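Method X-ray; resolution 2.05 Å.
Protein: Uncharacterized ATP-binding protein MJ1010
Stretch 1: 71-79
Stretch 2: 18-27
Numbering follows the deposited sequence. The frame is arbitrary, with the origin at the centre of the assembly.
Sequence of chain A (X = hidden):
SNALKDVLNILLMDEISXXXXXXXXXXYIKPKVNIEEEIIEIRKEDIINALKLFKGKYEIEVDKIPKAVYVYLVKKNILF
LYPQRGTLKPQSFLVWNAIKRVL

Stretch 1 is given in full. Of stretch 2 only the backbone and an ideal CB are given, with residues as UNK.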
# COMPACT_ATOMS: atom_id res chain seq x y z
N VAL A 71 -0.30 -9.60 1.91
CA VAL A 71 1.07 -10.04 2.26
C VAL A 71 2.12 -9.32 1.38
O VAL A 71 3.16 -8.87 1.87
CB VAL A 71 1.24 -11.55 2.17
CG1 VAL A 71 2.75 -11.95 2.10
CG2 VAL A 71 0.59 -12.21 3.39
N TYR A 72 1.85 -9.23 0.07
CA TYR A 72 2.74 -8.50 -0.83
C TYR A 72 2.86 -7.05 -0.37
O TYR A 72 3.96 -6.51 -0.30
CB TYR A 72 2.24 -8.62 -2.29
CG TYR A 72 3.06 -7.86 -3.33
CD1 TYR A 72 4.29 -8.34 -3.77
CD2 TYR A 72 2.61 -6.65 -3.85
CE1 TYR A 72 5.06 -7.62 -4.73
CE2 TYR A 72 3.37 -5.93 -4.79
CZ TYR A 72 4.58 -6.43 -5.21
OH TYR A 72 5.30 -5.70 -6.11
N LEU A 73 1.73 -6.42 -0.04
CA LEU A 73 1.70 -4.98 0.28
C LEU A 73 2.38 -4.69 1.64
O LEU A 73 2.92 -3.62 1.86
CB LEU A 73 0.25 -4.48 0.31
CG LEU A 73 -0.49 -4.39 -1.05
CD1 LEU A 73 -1.99 -4.12 -0.84
CD2 LEU A 73 0.10 -3.27 -1.86
N VAL A 74 2.35 -5.67 2.54
CA VAL A 74 3.11 -5.59 3.78
C VAL A 74 4.59 -5.80 3.49
O VAL A 74 5.41 -5.03 3.93
CB VAL A 74 2.56 -6.59 4.86
CG1 VAL A 74 3.46 -6.56 6.15
CG2 VAL A 74 1.12 -6.23 5.20
N LYS A 75 4.93 -6.84 2.73
CA LYS A 75 6.32 -7.14 2.40
C LYS A 75 6.97 -5.89 1.81
O LYS A 75 8.12 -5.56 2.12
CB LYS A 75 6.40 -8.27 1.38
CG LYS A 75 7.81 -8.76 1.05
CD LYS A 75 7.88 -9.30 -0.40
CE LYS A 75 9.36 -9.52 -0.87
NZ LYS A 75 10.15 -8.23 -0.94
N LYS A 76 6.19 -5.20 0.98
CA LYS A 76 6.66 -4.03 0.25
C LYS A 76 6.56 -2.71 1.01
O LYS A 76 6.71 -1.65 0.40
CB LYS A 76 5.92 -3.93 -1.10
CG LYS A 76 6.26 -5.08 -2.05
CD LYS A 76 7.68 -4.99 -2.63
CE LYS A 76 8.15 -6.33 -3.20
NZ LYS A 76 9.59 -6.31 -3.79
N ASN A 77 6.30 -2.79 2.31
CA ASN A 77 6.21 -1.65 3.22
C ASN A 77 5.19 -0.60 2.86
O ASN A 77 5.40 0.58 3.12
CB ASN A 77 7.58 -0.98 3.38
CG ASN A 77 8.62 -1.97 3.78
OD1 ASN A 77 8.52 -2.61 4.83
ND2 ASN A 77 9.63 -2.13 2.93
N ILE A 78 4.09 -1.04 2.26
CA ILE A 78 2.98 -0.14 1.96
C ILE A 78 2.00 -0.14 3.13
O ILE A 78 1.45 0.90 3.48
CB ILE A 78 2.22 -0.54 0.63
CG1 ILE A 78 3.21 -0.74 -0.55
CG2 ILE A 78 1.15 0.50 0.29
CD1 ILE A 78 4.05 0.47 -0.93
N LEU A 79 1.77 -1.32 3.71
CA LEU A 79 0.74 -1.53 4.73
C LEU A 79 1.36 -2.20 5.95
O LEU A 79 2.38 -2.86 5.82
CB LEU A 79 -0.33 -2.45 4.14
CG LEU A 79 -1.59 -1.88 3.46
CD1 LEU A 79 -1.52 -0.51 2.88
CD2 LEU A 79 -2.18 -2.84 2.48
N UNK A 18 7.29 7.72 -4.70
CA UNK A 18 7.60 6.34 -4.35
C UNK A 18 6.43 5.40 -4.66
O UNK A 18 6.61 4.30 -5.18
CB UNK A 18 7.97 6.25 -2.87
N UNK A 19 5.23 5.80 -4.30
CA UNK A 19 4.09 4.95 -4.53
C UNK A 19 3.86 4.80 -6.07
O UNK A 19 3.58 3.74 -6.56
CB UNK A 19 2.86 5.53 -3.83
N UNK A 20 4.00 5.89 -6.81
CA UNK A 20 3.87 5.88 -8.28
C UNK A 20 4.85 4.92 -8.95
O UNK A 20 4.49 4.23 -9.91
CB UNK A 20 4.09 7.29 -8.83
N UNK A 21 6.10 4.94 -8.45
CA UNK A 21 7.12 4.02 -8.91
C UNK A 21 6.73 2.57 -8.57
O UNK A 21 6.85 1.69 -9.41
CB UNK A 21 8.47 4.38 -8.29
N UNK A 22 6.32 2.33 -7.32
CA UNK A 22 5.84 1.01 -6.89
C UNK A 22 4.78 0.48 -7.87
O UNK A 22 4.81 -0.69 -8.29
CB UNK A 22 5.26 1.09 -5.47
N UNK A 23 3.82 1.34 -8.17
CA UNK A 23 2.65 0.91 -8.92
C UNK A 23 3.03 0.75 -10.40
O UNK A 23 2.60 -0.20 -11.05
CB UNK A 23 1.50 1.91 -8.75
N UNK A 24 3.87 1.64 -10.91
CA UNK A 24 4.31 1.54 -12.32
C UNK A 24 5.13 0.27 -12.58
O UNK A 24 5.09 -0.30 -13.66
CB UNK A 24 5.14 2.77 -12.70
N UNK A 25 5.84 -0.19 -11.56
CA UNK A 25 6.67 -1.40 -11.67
C UNK A 25 5.78 -2.61 -11.91
O UNK A 25 6.24 -3.66 -12.31
CB UNK A 25 7.52 -1.60 -10.41
N UNK A 26 4.50 -2.46 -11.58
CA UNK A 26 3.55 -3.60 -11.77
C UNK A 26 2.99 -3.69 -13.17
O UNK A 26 2.25 -4.65 -13.47
CB UNK A 26 2.38 -3.48 -10.79
N UNK A 27 3.31 -2.74 -14.04
CA UNK A 27 2.74 -2.76 -15.40
C UNK A 27 3.07 -4.00 -16.18
O UNK A 27 2.23 -4.49 -16.91
CB UNK A 27 3.23 -1.54 -16.19

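Position 18 lies on a helix, with its CB out of reach of stretch 1. Nothing there selects a side chain, and a polar or charged one would be at home; the residue is Lys-18, whose NZ is hydrogen-bonded elsewhere in the structure.

At position 19 the CA-to-CB bond points sideways, and no atom of stretch 1 comes within 5.5 Å of the ideal CB. A short side chain would stop before the contact, whereas a longer apolar one could reach the methyl end of Ile-78. Leucine, isoleucine or methionine would serve. The residue is Leu-19, whose CD1 comes to 4.3 Å from CD1 of Ile-78.

Positions 20 and 21 are helical and out of reach, so hydrophilic residues suit both. They are Lys-20 and Asp-21.

At position 22 the CB points toward stretch 1, the ideal CB sits 4.7 Å from Ile-78 CD1, and ahead lies an apolar hollow lined by Tyr-72, Leu-73, Lys-76 and Ile-78. A large apolar side chain is called for: leucine or methionine could enter, but a flat ring can meet several walls at once. The residue is Phe-22, chi1 t. Ile-78 CD1 lies over its face, 4.2 Å from the ring centroid and 9° off the normal, a CH-pi contact. Phe-22 CZ approaches Tyr-72 CE2 at 3.6 Å and Leu-73 CD2 at 3.9 Å, while Phe-22 CE1 lies 3.9 Å from Lys-76 CB. The two aromatic rings meet rim to rim, neither over the other's face, with their planes at 31°.

Position 23 points sideways and leaves the choice open; Leu-23 extends nearer but makes no contact. Position 24 is out of reach, so many hydrophilic residues would suit; a small hydroxyl can also bond back to the helix backbone. It is Ser-24, its OG donating to Lys-20 O at 2.9 Å.

At position 25 the CB points toward stretch 1, where the Tyr-72 hydroxyl offers a polar target, too distant for a short side chain to touch. A polar group working through water is plausible. Asn-25 supplies one: its ND2 donates to a water at 3.0 Å, which also lies 3.0 Å from Tyr-72 OH and donates to Phe-22 O at 2.8 Å.

Position 26 has helical angles, and its CB also points toward stretch 1, with the end of Tyr-72 within reach of a medium or long apolar side chain, such as leucine or methionine. The residue is Leu-26, whose CD2 packs 3.5 Å from Tyr-72 OH and 4.2 Å from Tyr-72 CZ.

Position 27 closes a type I turn begun at 24. Stretch 1 sets no demand here, and a polar residue would suit; it is Asp-27, whose OD1 is hydrogen-bonded elsewhere in the structure.

Stretch 2 18-27: KLKDFLSNLD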
# COMPACT_ATOMS: atom_id res chain seq x y z
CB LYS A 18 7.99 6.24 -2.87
CG LYS A 18 9.47 6.53 -2.64
CD LYS A 18 9.85 6.63 -1.15
CE LYS A 18 11.31 7.11 -1.08
NZ LYS A 18 11.75 7.79 0.21
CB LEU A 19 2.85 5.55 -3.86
CG LEU A 19 1.66 4.64 -4.10
CD1 LEU A 19 1.87 3.28 -3.37
CD2 LEU A 19 0.34 5.38 -3.66
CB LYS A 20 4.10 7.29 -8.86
CG LYS A 20 2.87 8.16 -8.82
CD LYS A 20 3.17 9.49 -9.51
CE LYS A 20 1.92 10.31 -9.85
NZ LYS A 20 2.38 11.65 -10.37
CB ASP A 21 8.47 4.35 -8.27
CG ASP A 21 9.19 5.55 -8.93
OD1 ASP A 21 8.61 6.27 -9.79
OD2 ASP A 21 10.38 5.78 -8.59
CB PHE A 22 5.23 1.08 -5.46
CG PHE A 22 4.43 -0.16 -5.06
CD1 PHE A 22 5.07 -1.35 -4.71
CD2 PHE A 22 3.06 -0.13 -5.07
CE1 PHE A 22 4.35 -2.46 -4.34
CE2 PHE A 22 2.30 -1.27 -4.74
CZ PHE A 22 2.96 -2.43 -4.35
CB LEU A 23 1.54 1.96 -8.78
CG LEU A 23 0.84 2.06 -7.42
CD1 LEU A 23 -0.20 3.17 -7.49
CD2 LEU A 23 0.20 0.71 -7.13
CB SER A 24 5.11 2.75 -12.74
OG SER A 24 4.27 3.89 -12.76
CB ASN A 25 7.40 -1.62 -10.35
CG ASN A 25 8.33 -2.83 -10.37
OD1 ASN A 25 9.28 -2.91 -11.18
ND2 ASN A 25 8.07 -3.79 -9.47
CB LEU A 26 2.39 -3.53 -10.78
CG LEU A 26 2.80 -3.43 -9.31
CD1 LEU A 26 1.46 -3.17 -8.51
CD2 LEU A 26 3.50 -4.72 -8.89
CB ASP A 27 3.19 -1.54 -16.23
CG ASP A 27 2.66 -0.20 -15.69
OD1 ASP A 27 1.75 -0.19 -14.83
OD2 ASP A 27 3.19 0.84 -16.10
O HOH W 1 5.85 -3.16 -7.53
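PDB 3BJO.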